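PDB 4MF9: hemin degrading factor from Pseudomonas aeruginosa, which binds heme and probably serves both in its trafficking and in its degradation. Local coordinates for residues A[75-79]-A[160-166]; A[275-281]-A[291-296]. All blocks are in the same frame, centred on the assembly; numbering follows the deposited sequence.

Going from the N terminus, interaction 1 opens at 75-79, where a short 3-10 segment runs into strand 78-84. It closes at 160-166, the loop before helix 166-173, after about 80 residues that are largely strand. Interaction 2 follows in series, so the two loops neither nest nor cross. It opens at 275-281, the end of strand 271-277, and closes only ten residues later at 291-296. Interaction 1 belongs to the N-terminal HemS/ChuX domain and interaction 2 to the C-terminal one. Both reach the same antiparallel sheet, and interaction 2 also ties it to the second sheet. Their nearest atoms are about 6 Å apart.

Interaction 1. Residues A[75-79]-A[160-166]; sequences ELGPI and ASDVRAW
Ser161 and Asp162 bind the backbone of 76-78 through two hydrogen bonds. Asp162 N donates to Leu76 O at 2.8 Å, with an N-H...O angle of 162°. The donor stands well above the carbonyl plane. Ser161 OG gives its proton to Pro78 O at 2.7 Å. OG lies anti to the carbonyl carbon of its own residue (chi1 -56°), which turns the hydroxyl to Pro78. Ser161 OG is also hydrogen-bonded to Ala158 N, so this hydroxyl joins Pro78 to the chain just after strand 151-157.

Packing contacts flank this pair of bonds. At one end Leu76 uses its CD2 branch, which touches Ala165 CB at 3.8 Å. Ala165 CB also sits 3.3 Å from Glu75 O. At the other end Pro78 CB meets Ala160 CB at 4.2 Å, and Pro78 CD lies 3.3 Å from the carbonyl oxygen of Ala160.

A water gives a further link at the outer edge. It donates to Glu75 OE1 at 2.9 Å and to Ala165 O at 2.8 Å. Glu75 OE1 also forms a salt bridge with Arg172 of helix 166-173, so this carboxylate has two partners.

Further in, Leu76 and Trp166 both touch Leu157 of strand 151-157, and Arg140 makes a cation-pi contact with the Trp166 ring. Asp162 is the centre of an inverse gamma turn, just ahead of the helix. The contact is structural packing away from the heme site. It joins the entry to strand 78-84 with the strand-to-helix connection after strand 151-157, its neighbour in the antiparallel sheet.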
loop_
_atom_site.group_PDB
_atom_site.type_symbol
_atom_site.label_atom_id
_atom_site.label_comp_id
_atom_site.label_asym_id
_atom_site.label_seq_id
_atom_site.Cartn_x
_atom_site.Cartn_y
_atom_site.Cartn_z
ATOM N N GLU A 75 -12.050 -15.163 -9.262
ATOM C CA GLU A 75 -13.106 -16.137 -9.123
ATOM C C GLU A 75 -14.034 -15.764 -7.959
ATOM O O GLU A 75 -15.113 -16.187 -7.879
ATOM C CB GLU A 75 -12.497 -17.537 -8.986
ATOM C CG GLU A 75 -11.876 -18.102 -10.273
ATOM C CD GLU A 75 -10.860 -19.247 -10.093
ATOM O OE1 GLU A 75 -10.706 -19.793 -9.010
ATOM O OE2 GLU A 75 -10.181 -19.599 -11.074
ATOM N N LEU A 76 -13.523 -14.954 -7.055
ATOM C CA LEU A 76 -14.210 -14.644 -5.808
ATOM C C LEU A 76 -15.238 -13.521 -5.913
ATOM O O LEU A 76 -15.932 -13.235 -4.941
ATOM C CB LEU A 76 -13.189 -14.296 -4.725
ATOM C CG LEU A 76 -12.176 -15.407 -4.453
ATOM C CD1 LEU A 76 -11.051 -14.910 -3.568
ATOM C CD2 LEU A 76 -12.859 -16.610 -3.820
ATOM N N GLY A 77 -15.343 -12.888 -7.077
ATOM C CA GLY A 77 -16.247 -11.758 -7.226
ATOM C C GLY A 77 -15.758 -10.545 -6.461
ATOM O O GLY A 77 -14.565 -10.424 -6.193
ATOM N N PRO A 78 -16.672 -9.634 -6.114
ATOM C CA PRO A 78 -16.283 -8.429 -5.376
ATOM C C PRO A 78 -15.638 -8.765 -4.041
ATOM O O PRO A 78 -16.229 -9.479 -3.223
ATOM C CB PRO A 78 -17.620 -7.708 -5.150
ATOM C CG PRO A 78 -18.478 -8.167 -6.278
ATOM C CD PRO A 78 -18.093 -9.606 -6.507
ATOM N N ILE A 79 -14.435 -8.245 -3.831
ATOM C CA ILE A 79 -13.726 -8.417 -2.577
ATOM C C ILE A 79 -13.351 -7.067 -1.996
ATOM O O ILE A 79 -13.704 -6.009 -2.544
ATOM C CB ILE A 79 -12.435 -9.238 -2.777
ATOM C CG1 ILE A 79 -11.723 -8.829 -4.070
ATOM C CG2 ILE A 79 -12.750 -10.735 -2.800
ATOM C CD1 ILE A 79 -10.727 -7.658 -3.912
ATOM N N ALA A 160 -20.577 -9.678 -0.749
ATOM C CA ALA A 160 -20.926 -9.892 -2.153
ATOM C C ALA A 160 -19.967 -10.825 -2.895
ATOM O O ALA A 160 -20.032 -10.938 -4.123
ATOM C CB ALA A 160 -21.025 -8.559 -2.877
ATOM N N SER A 161 -19.070 -11.479 -2.160
ATOM C CA SER A 161 -18.132 -12.422 -2.772
ATOM C C SER A 161 -18.818 -13.735 -3.130
ATOM O O SER A 161 -19.795 -14.117 -2.493
ATOM C CB SER A 161 -16.960 -12.707 -1.832
ATOM O OG SER A 161 -16.296 -11.517 -1.447
ATOM N N ASP A 162 -18.262 -14.453 -4.089
ATOM C CA ASP A 162 -18.795 -15.762 -4.448
ATOM C C ASP A 162 -18.226 -16.818 -3.519
ATOM O O ASP A 162 -17.259 -17.459 -3.776
ATOM C CB ASP A 162 -18.523 -16.131 -5.896
ATOM C CG ASP A 162 -19.029 -17.515 -6.245
ATOM O OD1 ASP A 162 -19.790 -18.057 -5.473
ATOM O OD2 ASP A 162 -18.655 -18.058 -7.257
ATOM N N VAL A 163 -18.892 -17.055 -2.414
ATOM C CA VAL A 163 -18.350 -17.906 -1.387
ATOM C C VAL A 163 -18.037 -19.295 -1.897
ATOM O O VAL A 163 -17.180 -19.924 -1.412
ATOM C CB VAL A 163 -19.244 -17.913 -0.135
ATOM C CG1 VAL A 163 -18.556 -18.564 1.031
ATOM C CG2 VAL A 163 -19.648 -16.495 0.221
ATOM N N ARG A 164 -18.741 -19.750 -2.887
ATOM C CA ARG A 164 -18.494 -21.068 -3.383
ATOM C C ARG A 164 -17.190 -21.234 -4.194
ATOM O O ARG A 164 -16.819 -22.310 -4.516
ATOM C CB ARG A 164 -19.714 -21.636 -4.085
ATOM C CG ARG A 164 -20.128 -20.852 -5.264
ATOM C CD ARG A 164 -21.377 -20.028 -4.953
ATOM N NE ARG A 164 -22.535 -20.874 -4.824
ATOM C CZ ARG A 164 -23.424 -21.101 -5.774
ATOM N NH1 ARG A 164 -23.331 -20.513 -6.966
ATOM N NH2 ARG A 164 -24.418 -21.934 -5.523
ATOM N N ALA A 165 -16.521 -20.145 -4.498
ATOM C CA ALA A 165 -15.250 -20.215 -5.201
ATOM C C ALA A 165 -14.141 -20.504 -4.202
ATOM O O ALA A 165 -13.080 -21.005 -4.567
ATOM C CB ALA A 165 -14.988 -18.907 -5.949
ATOM N N TRP A 166 -14.408 -20.200 -2.931
ATOM C CA TRP A 166 -13.401 -20.288 -1.867
ATOM C C TRP A 166 -12.697 -21.648 -1.731
ATOM O O TRP A 166 -11.491 -21.752 -1.932
ATOM C CB TRP A 166 -14.014 -19.874 -0.525
ATOM C CG TRP A 166 -13.057 -19.975 0.628
ATOM C CD1 TRP A 166 -13.041 -20.936 1.604
ATOM C CD2 TRP A 166 -11.976 -19.082 0.928
ATOM N NE1 TRP A 166 -12.019 -20.691 2.492
ATOM C CE2 TRP A 166 -11.345 -19.564 2.094
ATOM C CE3 TRP A 166 -11.476 -17.924 0.318
ATOM C CZ2 TRP A 166 -10.244 -18.921 2.672
ATOM C CZ3 TRP A 166 -10.386 -17.284 0.894
ATOM C CH2 TRP A 166 -9.782 -17.787 2.057
HETATM O O HOH W 1 -12.471 -21.266 -7.308
#

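Interaction 2. Residues A[275-281]-A[291-296]; sequences HTGPVCN and VLDPEF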
loop_
_atom_site.group_PDB
_atom_site.type_symbol
_atom_site.label_atom_id
_atom_site.label_comp_id
_atom_site.label_asym_id
_atom_site.label_seq_id
_atom_site.Cartn_x
_atom_site.Cartn_y
_atom_site.Cartn_z
ATOM N N HIS A 275 -6.581 4.377 -5.439
ATOM C CA HIS A 275 -7.986 4.719 -5.594
ATOM C C HIS A 275 -8.085 5.851 -6.598
ATOM O O HIS A 275 -7.368 6.836 -6.472
ATOM C CB HIS A 275 -8.574 5.200 -4.282
ATOM C CG HIS A 275 -9.857 5.966 -4.443
ATOM N ND1 HIS A 275 -11.057 5.353 -4.734
ATOM C CD2 HIS A 275 -10.120 7.293 -4.364
ATOM C CE1 HIS A 275 -12.008 6.267 -4.813
ATOM N NE2 HIS A 275 -11.466 7.455 -4.603
ATOM N N THR A 276 -8.962 5.707 -7.588
ATOM C CA THR A 276 -9.252 6.791 -8.520
ATOM C C THR A 276 -10.709 7.202 -8.359
ATOM O O THR A 276 -11.602 6.359 -8.371
ATOM C CB THR A 276 -8.994 6.376 -9.975
ATOM O OG1 THR A 276 -7.625 5.973 -10.126
ATOM C CG2 THR A 276 -9.277 7.530 -10.919
ATOM N N GLY A 277 -10.946 8.495 -8.180
ATOM C CA GLY A 277 -12.299 8.997 -8.053
ATOM C C GLY A 277 -12.416 10.011 -6.943
ATOM O O GLY A 277 -11.430 10.357 -6.293
ATOM N N PRO A 278 -13.602 10.527 -6.706
ATOM C CA PRO A 278 -13.816 11.489 -5.615
ATOM C C PRO A 278 -13.786 10.860 -4.247
ATOM O O PRO A 278 -13.888 9.696 -4.142
ATOM C CB PRO A 278 -15.207 12.008 -5.904
ATOM C CG PRO A 278 -15.857 10.862 -6.529
ATOM C CD PRO A 278 -14.837 10.272 -7.435
ATOM N N VAL A 279 -13.622 11.657 -3.239
ATOM C CA VAL A 279 -13.839 11.244 -1.890
ATOM C C VAL A 279 -14.999 12.070 -1.377
ATOM O O VAL A 279 -15.204 13.144 -1.854
ATOM C CB VAL A 279 -12.598 11.372 -1.050
ATOM C CG1 VAL A 279 -11.546 10.413 -1.600
ATOM C CG2 VAL A 279 -12.082 12.779 -1.051
ATOM N N CYS A 280 -15.845 11.513 -0.538
ATOM C CA CYS A 280 -17.048 12.234 -0.110
ATOM C C CYS A 280 -17.133 12.340 1.392
ATOM O O CYS A 280 -17.197 13.433 1.938
ATOM C CB CYS A 280 -18.324 11.558 -0.625
ATOM S SG CYS A 280 -18.429 11.393 -2.422
ATOM N N ASN A 281 -17.065 11.212 2.064
ATOM C CA ASN A 281 -17.335 11.195 3.467
ATOM C C ASN A 281 -16.097 11.089 4.240
ATOM O O ASN A 281 -15.425 10.137 4.095
ATOM C CB ASN A 281 -18.260 9.999 3.755
ATOM C CG ASN A 281 -19.126 10.253 4.909
ATOM O OD1 ASN A 281 -18.739 10.039 6.036
ATOM N ND2 ASN A 281 -20.308 10.746 4.640
ATOM N N VAL A 291 -11.099 8.503 5.272
ATOM C CA VAL A 291 -12.065 8.533 4.177
ATOM C C VAL A 291 -12.983 7.340 4.407
ATOM O O VAL A 291 -12.502 6.228 4.629
ATOM C CB VAL A 291 -11.382 8.429 2.802
ATOM C CG1 VAL A 291 -12.418 8.334 1.686
ATOM C CG2 VAL A 291 -10.489 9.633 2.578
ATOM N N LEU A 292 -14.284 7.535 4.296
ATOM C CA LEU A 292 -15.220 6.488 4.643
ATOM C C LEU A 292 -16.362 6.339 3.701
ATOM O O LEU A 292 -17.495 6.519 4.027
ATOM C CB LEU A 292 -15.725 6.699 6.050
ATOM C CG LEU A 292 -14.691 6.704 7.123
ATOM C CD1 LEU A 292 -15.350 7.280 8.339
ATOM C CD2 LEU A 292 -14.172 5.323 7.385
ATOM N N ASP A 293 -16.027 6.015 2.501
ATOM C CA ASP A 293 -17.009 5.935 1.426
ATOM C C ASP A 293 -17.399 4.481 1.167
ATOM O O ASP A 293 -16.662 3.559 1.547
ATOM C CB ASP A 293 -16.446 6.583 0.154
ATOM C CG ASP A 293 -16.376 8.099 0.254
ATOM O OD1 ASP A 293 -17.200 8.687 0.975
ATOM O OD2 ASP A 293 -15.496 8.705 -0.388
ATOM N N PRO A 294 -18.467 4.275 0.437
ATOM C CA PRO A 294 -18.984 2.931 0.283
ATOM C C PRO A 294 -17.928 1.976 -0.303
ATOM O O PRO A 294 -17.715 0.951 0.267
ATOM C CB PRO A 294 -20.106 3.144 -0.701
ATOM C CG PRO A 294 -20.598 4.516 -0.399
ATOM C CD PRO A 294 -19.572 5.227 0.432
ATOM N N GLU A 295 -17.268 2.318 -1.387
ATOM C CA GLU A 295 -16.278 1.444 -1.975
ATOM C C GLU A 295 -14.824 1.712 -1.596
ATOM O O GLU A 295 -13.970 1.033 -2.032
ATOM C CB GLU A 295 -16.467 1.358 -3.467
ATOM C CG GLU A 295 -17.887 1.155 -3.915
ATOM C CD GLU A 295 -18.463 -0.227 -3.554
ATOM O OE1 GLU A 295 -17.792 -1.224 -3.727
ATOM O OE2 GLU A 295 -19.634 -0.328 -3.150
ATOM N N PHE A 296 -14.586 2.686 -0.761
ATOM C CA PHE A 296 -13.223 3.105 -0.451
ATOM C C PHE A 296 -13.088 3.638 0.969
ATOM O O PHE A 296 -13.744 4.614 1.343
ATOM C CB PHE A 296 -12.793 4.205 -1.434
ATOM C CG PHE A 296 -11.429 4.792 -1.154
ATOM C CD1 PHE A 296 -10.324 3.971 -0.998
ATOM C CD2 PHE A 296 -11.246 6.181 -1.110
ATOM C CE1 PHE A 296 -9.065 4.514 -0.769
ATOM C CE2 PHE A 296 -10.002 6.727 -0.871
ATOM C CZ PHE A 296 -8.901 5.900 -0.713
HETATM O O HOH W 2 -14.439 7.346 -2.655
#
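His275 and Phe296 lie face to face as an offset stack. Their planes differ by 4° and the ring centroids are 3.9 Å apart. Beside the stack, His275 CB sits over the face of the Phe296 ring, 3.7 Å from its centroid, in a CH-pi contact. Both side chains have CG anti to the backbone N (chi1 162° for His275 and 176° for Phe296), which brings the two rings between their strands. At the in-plane edge of the imidazole, NE2 makes a weak hydrogen bond to Pro278 O. ND1 is hydrogen-bonded to Arg92 NE. These bonds restrain the rotation of the ring.

Val279 meets the edge of the Phe296 ring, near its plane, through CG1. The same methyl group of Val279 touches Val291 CG1 at 4.0 Å, and these two valines cross at about a right angle.

The Asp293 carboxylate grips two successive backbone N-H groups. Asp293 OD2 accepts from Cys280 N at 2.8 Å on its syn lone pair. Asp293 OD1 accepts from Asn281 N, also at 2.8 Å, on the syn side and slightly out of the carboxylate plane. A water donates to both OD2 and Pro278 O, so OD2 has two donors. Leu292 N then binds Asn281 O at 2.8 Å, and the antiparallel pairing of strands 282-285 and 288-293 lies just beyond.

Asp293 N and O pair with Phe296 O and N in the tight turn from strand 288-293 into strand 296-301. His90 of strand 88-93 meets the Phe296 ring at an inclined angle and also touches His275. Val279 leans on Ile262 of strand 262-268. The contact therefore sits where strand 271-277 leaves one antiparallel sheet and its chain enters the edge of the other.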